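Local structure of putative alpha-galactosidase/melibiase (Bacteroides fragilis, 4OGZ) at residues E260-V268 and L306-N316. The protein probably hydrolyses terminal, non-reducing alpha-D-galactose residues of alpha-D-galactosides, as a member of glycosyl hydrolase family 27. Numbering follows the deposited sequence.
Sequences EPWKWAKKV and LSEYARPGGWN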
ATOM      1  N   GLU A 260      20.131   2.705  -5.425  1.00 19.93           N
ATOM      2  CA  GLU A 260      19.444   1.754  -6.289  1.00 19.64           C
ATOM      3  C   GLU A 260      18.916   0.509  -5.539  1.00 18.88           C
ATOM      4  O   GLU A 260      19.217  -0.623  -5.919  1.00 16.93           O
ATOM      5  CB  GLU A 260      20.379   1.299  -7.413  1.00 20.80           C
ATOM      6  CG  GLU A 260      20.923   2.419  -8.287  1.00 21.45           C
ATOM      7  CD  GLU A 260      21.626   1.857  -9.495  1.00 23.93           C
ATOM      8  OE1 GLU A 260      22.534   1.002  -9.309  1.00 23.78           O
ATOM      9  OE2 GLU A 260      21.238   2.222 -10.625  1.00 24.81           O
ATOM     10  N   PRO A 261      18.133   0.715  -4.478  1.00 17.23           N
ATOM     11  CA  PRO A 261      17.629  -0.367  -3.673  1.00 16.41           C
ATOM     12  C   PRO A 261      16.827  -1.417  -4.448  1.00 16.06           C
ATOM     13  O   PRO A 261      16.698  -2.538  -4.002  1.00 15.12           O
ATOM     14  CB  PRO A 261      16.688   0.363  -2.692  1.00 16.59           C
ATOM     15  CG  PRO A 261      16.266   1.561  -3.400  1.00 16.27           C
ATOM     16  CD  PRO A 261      17.502   1.994  -4.100  1.00 17.18           C
ATOM     17  N   TRP A 262      16.245  -1.051  -5.580  1.00 17.37           N
ATOM     18  CA  TRP A 262      15.542  -2.056  -6.432  1.00 18.11           C
ATOM     19  C   TRP A 262      16.455  -3.216  -6.830  1.00 18.24           C
ATOM     20  O   TRP A 262      15.994  -4.328  -7.049  1.00 19.33           O
ATOM     21  CB  TRP A 262      14.910  -1.395  -7.678  1.00 17.62           C
ATOM     22  CG  TRP A 262      15.767  -0.379  -8.398  1.00 16.92           C
ATOM     23  CD1 TRP A 262      16.588  -0.614  -9.430  1.00 18.32           C
ATOM     24  CD2 TRP A 262      15.908   1.027  -8.088  1.00 18.31           C
ATOM     25  NE1 TRP A 262      17.236   0.553  -9.815  1.00 19.48           N
ATOM     26  CE2 TRP A 262      16.837   1.569  -9.000  1.00 18.49           C
ATOM     27  CE3 TRP A 262      15.335   1.875  -7.132  1.00 17.27           C
ATOM     28  CZ2 TRP A 262      17.198   2.923  -9.001  1.00 18.87           C
ATOM     29  CZ3 TRP A 262      15.705   3.231  -7.128  1.00 18.74           C
ATOM     30  CH2 TRP A 262      16.627   3.735  -8.038  1.00 18.56           C
ATOM     31  N   LYS A 263      17.749  -2.978  -6.924  1.00 19.40           N
ATOM     32  CA  LYS A 263      18.680  -4.064  -7.262  1.00 19.60           C
ATOM     33  C   LYS A 263      19.032  -4.984  -6.100  1.00 20.87           C
ATOM     34  O   LYS A 263      19.335  -6.123  -6.324  1.00 21.25           O
ATOM     35  CB  LYS A 263      19.962  -3.487  -7.816  1.00 20.94           C
ATOM     36  CG  LYS A 263      19.746  -2.849  -9.172  1.00 23.88           C
ATOM     37  CD  LYS A 263      20.888  -1.936  -9.538  1.00 25.34           C
ATOM     38  CE  LYS A 263      20.705  -1.399 -10.939  1.00 28.49           C
ATOM     39  NZ  LYS A 263      21.951  -0.715 -11.359  1.00 30.54           N
ATOM     40  N   TRP A 264      19.050  -4.480  -4.870  1.00 19.48           N
ATOM     41  CA  TRP A 264      19.512  -5.294  -3.742  1.00 18.92           C
ATOM     42  C   TRP A 264      18.532  -5.459  -2.578  1.00 19.23           C
ATOM     43  O   TRP A 264      18.798  -6.223  -1.650  1.00 22.01           O
ATOM     44  CB  TRP A 264      20.843  -4.741  -3.177  1.00 18.06           C
ATOM     45  CG  TRP A 264      20.821  -3.256  -2.802  1.00 18.37           C
ATOM     46  CD1 TRP A 264      21.302  -2.218  -3.561  1.00 20.00           C
ATOM     47  CD2 TRP A 264      20.329  -2.669  -1.604  1.00 18.69           C
ATOM     48  NE1 TRP A 264      21.120  -1.024  -2.912  1.00 18.89           N
ATOM     49  CE2 TRP A 264      20.518  -1.269  -1.709  1.00 18.40           C
ATOM     50  CE3 TRP A 264      19.719  -3.179  -0.455  1.00 19.89           C
ATOM     51  CZ2 TRP A 264      20.128  -0.393  -0.714  1.00 20.73           C
ATOM     52  CZ3 TRP A 264      19.329  -2.308   0.531  1.00 19.78           C
ATOM     53  CH2 TRP A 264      19.551  -0.923   0.411  1.00 20.61           C
ATOM     54  N   ALA A 265      17.393  -4.794  -2.612  1.00 22.81           N
ATOM     55  CA  ALA A 265      16.484  -4.853  -1.452  1.00 24.59           C
ATOM     56  C   ALA A 265      15.913  -6.256  -1.189  1.00 24.91           C
ATOM     57  O   ALA A 265      15.866  -6.696  -0.051  1.00 25.01           O
ATOM     58  CB  ALA A 265      15.367  -3.824  -1.590  1.00 26.11           C
ATOM     59  N   LYS A 266      15.530  -6.967  -2.237  1.00 25.16           N
ATOM     60  CA  LYS A 266      15.007  -8.287  -2.095  1.00 28.93           C
ATOM     61  C   LYS A 266      16.113  -9.167  -1.486  1.00 29.43           C
ATOM     62  O   LYS A 266      15.841  -9.996  -0.611  1.00 25.22           O
ATOM     63  CB  LYS A 266      14.503  -8.818  -3.466  1.00 33.95           C
ATOM     64  CG  LYS A 266      13.580 -10.062  -3.449  1.00 47.07           C
ATOM     65  CD  LYS A 266      12.434  -9.983  -4.482  1.00 65.90           C
ATOM     66  CE  LYS A 266      11.485 -11.191  -4.490  1.00 70.06           C
ATOM     67  NZ  LYS A 266      10.118 -10.869  -5.035  1.00 58.20           N
ATOM     68  N   LYS A 267      17.365  -8.959  -1.901  1.00 26.98           N
ATOM     69  CA  LYS A 267      18.464  -9.786  -1.392  1.00 26.80           C
ATOM     70  C   LYS A 267      18.690  -9.635   0.110  1.00 25.27           C
ATOM     71  O   LYS A 267      19.125 -10.583   0.727  1.00 27.20           O
ATOM     72  CB  LYS A 267      19.781  -9.527  -2.137  1.00 29.16           C
ATOM     73  CG  LYS A 267      19.715  -9.954  -3.591  1.00 37.98           C
ATOM     74  CD  LYS A 267      20.973  -9.598  -4.382  1.00 48.51           C
ATOM     75  CE  LYS A 267      20.750  -9.871  -5.868  1.00 56.75           C
ATOM     76  NZ  LYS A 267      21.922  -9.495  -6.708  1.00 71.99           N
ATOM     77  N   VAL A 268      18.382  -8.483   0.702  1.00 22.87           N
ATOM     78  CA  VAL A 268      18.569  -8.312   2.145  1.00 21.51           C
ATOM     79  C   VAL A 268      17.252  -8.531   2.925  1.00 19.94           C
ATOM     80  O   VAL A 268      17.185  -8.195   4.084  1.00 21.39           O
ATOM     81  CB  VAL A 268      19.183  -6.917   2.508  1.00 20.07           C
ATOM     82  CG1 VAL A 268      20.514  -6.723   1.831  1.00 22.75           C
ATOM     83  CG2 VAL A 268      18.255  -5.769   2.150  1.00 21.01           C
ATOM     84  N   LEU A 306      11.709   1.399 -13.596  1.00 17.88           N
ATOM     85  CA  LEU A 306      11.983   0.349 -12.583  1.00 20.41           C
ATOM     86  C   LEU A 306      10.990  -0.823 -12.597  1.00 18.86           C
ATOM     87  O   LEU A 306      11.055  -1.698 -11.720  1.00 18.13           O
ATOM     88  CB  LEU A 306      12.038   0.973 -11.190  1.00 17.20           C
ATOM     89  CG  LEU A 306      12.965   2.180 -11.104  1.00 19.15           C
ATOM     90  CD1 LEU A 306      12.979   2.759  -9.694  1.00 18.02           C
ATOM     91  CD2 LEU A 306      14.378   1.810 -11.567  1.00 19.23           C
ATOM     92  N   SER A 307      10.135  -0.891 -13.622  1.00 20.00           N
ATOM     93  CA  SER A 307       9.035  -1.838 -13.632  1.00 22.05           C
ATOM     94  C   SER A 307       9.503  -3.300 -13.616  1.00 17.73           C
ATOM     95  O   SER A 307       8.842  -4.127 -13.050  1.00 18.94           O
ATOM     96  CB  SER A 307       8.081  -1.595 -14.817  1.00 25.80           C
ATOM     97  OG  SER A 307       8.779  -1.410 -16.022  1.00 29.87           O
ATOM     98  N   GLU A 308      10.665  -3.589 -14.145  1.00 18.85           N
ATOM     99  CA  GLU A 308      11.191  -4.973 -14.180  1.00 18.81           C
ATOM    100  C   GLU A 308      11.643  -5.478 -12.808  1.00 19.95           C
ATOM    101  O   GLU A 308      11.883  -6.654 -12.637  1.00 18.54           O
ATOM    102  CB  GLU A 308      12.373  -5.001 -15.118  1.00 18.93           C
ATOM    103  N   TYR A 309      11.751  -4.585 -11.824  1.00 17.91           N
ATOM    104  CA  TYR A 309      12.214  -4.960 -10.469  1.00 18.34           C
ATOM    105  C   TYR A 309      11.083  -5.297  -9.525  1.00 16.85           C
ATOM    106  O   TYR A 309      11.343  -5.769  -8.429  1.00 14.62           O
ATOM    107  CB  TYR A 309      13.107  -3.833  -9.841  1.00 19.38           C
ATOM    108  CG  TYR A 309      14.386  -3.610 -10.635  1.00 21.91           C
ATOM    109  CD1 TYR A 309      15.505  -4.426 -10.435  1.00 19.89           C
ATOM    110  CD2 TYR A 309      14.462  -2.609 -11.610  1.00 22.28           C
ATOM    111  CE1 TYR A 309      16.664  -4.228 -11.162  1.00 21.60           C
ATOM    112  CE2 TYR A 309      15.616  -2.429 -12.356  1.00 21.67           C
ATOM    113  CZ  TYR A 309      16.702  -3.244 -12.128  1.00 22.27           C
ATOM    114  OH  TYR A 309      17.831  -3.070 -12.847  1.00 25.22           O
ATOM    115  N   ALA A 310       9.838  -5.053  -9.936  1.00 17.87           N
ATOM    116  CA  ALA A 310       8.673  -5.309  -9.103  1.00 17.17           C
ATOM    117  C   ALA A 310       7.996  -6.572  -9.551  1.00 16.02           C
ATOM    118  O   ALA A 310       7.888  -6.830 -10.737  1.00 18.14           O
ATOM    119  CB  ALA A 310       7.674  -4.174  -9.181  1.00 18.26           C
ATOM    120  N   ARG A 311       7.475  -7.306  -8.579  1.00 16.75           N
ATOM    121  CA  ARG A 311       6.677  -8.496  -8.818  1.00 20.04           C
ATOM    122  C   ARG A 311       6.066  -8.947  -7.503  1.00 18.47           C
ATOM    123  O   ARG A 311       6.442  -8.446  -6.453  1.00 15.06           O
ATOM    124  CB  ARG A 311       7.547  -9.587  -9.442  1.00 24.90           C
ATOM    125  CG  ARG A 311       8.721 -10.016  -8.591  1.00 32.59           C
ATOM    126  CD  ARG A 311       9.280 -11.320  -9.173  1.00 40.38           C
ATOM    127  NE  ARG A 311      10.436 -11.811  -8.415  1.00 65.92           N
ATOM    128  CZ  ARG A 311      11.681 -11.326  -8.481  1.00 77.79           C
ATOM    129  NH1 ARG A 311      11.991 -10.308  -9.292  1.00 77.27           N
ATOM    130  NH2 ARG A 311      12.632 -11.875  -7.726  1.00 66.12           N
ATOM    131  N   PRO A 312       5.167  -9.941  -7.536  1.00 19.45           N
ATOM    132  CA  PRO A 312       4.598 -10.334  -6.238  1.00 19.45           C
ATOM    133  C   PRO A 312       5.677 -10.566  -5.183  1.00 20.25           C
ATOM    134  O   PRO A 312       6.673 -11.209  -5.463  1.00 16.26           O
ATOM    135  CB  PRO A 312       3.840 -11.622  -6.596  1.00 18.41           C
ATOM    136  CG  PRO A 312       3.296 -11.290  -7.964  1.00 16.29           C
ATOM    137  CD  PRO A 312       4.479 -10.628  -8.642  1.00 16.51           C
ATOM    138  N   GLY A 313       5.522  -9.941  -4.017  1.00 18.91           N
ATOM    139  CA  GLY A 313       6.494 -10.084  -2.951  1.00 21.29           C
ATOM    140  C   GLY A 313       7.630  -9.070  -2.892  1.00 19.28           C
ATOM    141  O   GLY A 313       8.470  -9.161  -2.028  1.00 21.35           O
ATOM    142  N   GLY A 314       7.644  -8.093  -3.794  1.00 18.39           N
ATOM    143  CA  GLY A 314       8.643  -7.057  -3.776  1.00 14.85           C
ATOM    144  C   GLY A 314       8.305  -5.916  -4.677  1.00 14.94           C
ATOM    145  O   GLY A 314       8.326  -6.057  -5.894  1.00 13.91           O
ATOM    146  N   TRP A 315       8.058  -4.745  -4.086  1.00 13.78           N
ATOM    147  CA  TRP A 315       7.505  -3.631  -4.812  1.00 13.95           C
ATOM    148  C   TRP A 315       8.359  -2.362  -4.718  1.00 15.87           C
ATOM    149  O   TRP A 315       8.986  -2.103  -3.677  1.00 12.94           O
ATOM    150  CB  TRP A 315       6.130  -3.306  -4.224  1.00 14.21           C
ATOM    151  CG  TRP A 315       5.272  -4.513  -4.037  1.00 12.88           C
ATOM    152  CD1 TRP A 315       4.993  -5.137  -2.869  1.00 13.36           C
ATOM    153  CD2 TRP A 315       4.550  -5.223  -5.058  1.00 11.88           C
ATOM    154  NE1 TRP A 315       4.136  -6.176  -3.084  1.00 13.70           N
ATOM    155  CE2 TRP A 315       3.868  -6.269  -4.425  1.00 12.44           C
ATOM    156  CE3 TRP A 315       4.451  -5.095  -6.451  1.00 12.21           C
ATOM    157  CZ2 TRP A 315       3.105  -7.223  -5.131  1.00 11.75           C
ATOM    158  CZ3 TRP A 315       3.646  -6.036  -7.157  1.00 11.49           C
ATOM    159  CH2 TRP A 315       2.980  -7.051  -6.480  1.00 11.59           C
ATOM    160  N   ASN A 316       8.375  -1.591  -5.809  1.00 14.51           N
ATOM    161  CA  ASN A 316       8.900  -0.269  -5.793  1.00 16.17           C
ATOM    162  C   ASN A 316       7.925   0.637  -5.017  1.00 14.69           C
ATOM    163  O   ASN A 316       6.717   0.611  -5.286  1.00 16.33           O
ATOM    164  CB  ASN A 316       9.090   0.249  -7.210  1.00 16.43           C
ATOM    165  CG  ASN A 316      10.130  -0.545  -8.000  1.00 14.70           C
ATOM    166  OD1 ASN A 316      11.266  -0.708  -7.577  1.00 13.54           O
ATOM    167  ND2 ASN A 316       9.739  -1.002  -9.171  1.00 13.59           N
TER
HETATM  168  O   HOH W   1      10.163  -8.004  -6.659  1.00 20.19           O
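W262 and Y309 mark the nearest backbone approach, with CA atoms 6.0 Å apart, and K266 and G314 form a second, looser one. The 260-268 segment starts with a short, weakly bonded helix around 261-264; 306-316 runs from a 3-10 turn at 307-309 through a type II beta turn, R311 to G314, into a strand at 315. In that turn G313 takes a positive phi, which suits glycine.

The W262 indole and the K266 chain carry the largest shares of the contact on the 260-268 side. L306 lays both methyls against one face of the indole: CD2 makes a CH-pi contact, 3.6 Å from the centroid of the five-membered ring and nearly on its normal, while CD1 covers the benzo part near CE3. E260 CA lies over the opposite face. With W262 CG lodged between backbone N and carbonyl carbon (chi1 43°), CD1 points over the centre of the Y309 ring, in an edge-to-face stack with planes at 57°. The flank of K263 passes Y309, CE lying 3.8 Å from OH, and its extended chain carries NZ to a salt bridge with E260 OE1, 2.7 Å away.

K266 CG lies anti to the backbone N (chi1 -164°) and the chain, bent at chi2, reaches the beta turn, crossing the R311 side chain at about a right angle; its NZ is 3.5 Å from R311 NE, like charges that probably repel. One water accepts from K266 NZ and donates to Y309 O and G314 O, bridging the segments.

N316 ND2 and Y309 N grip L306 O from opposite faces of its plane, the N316 bond tying the start of the 3-10 segment to strand 315-317; N316 OD1 accepts from W273 NE1. W262 also packs on W273 of strand 272-274, next to strand 315-317 in the parallel sheet of the TIM barrel, and E260 OE1 also forms a salt bridge with R228 of helix 228-244, which K263 touches.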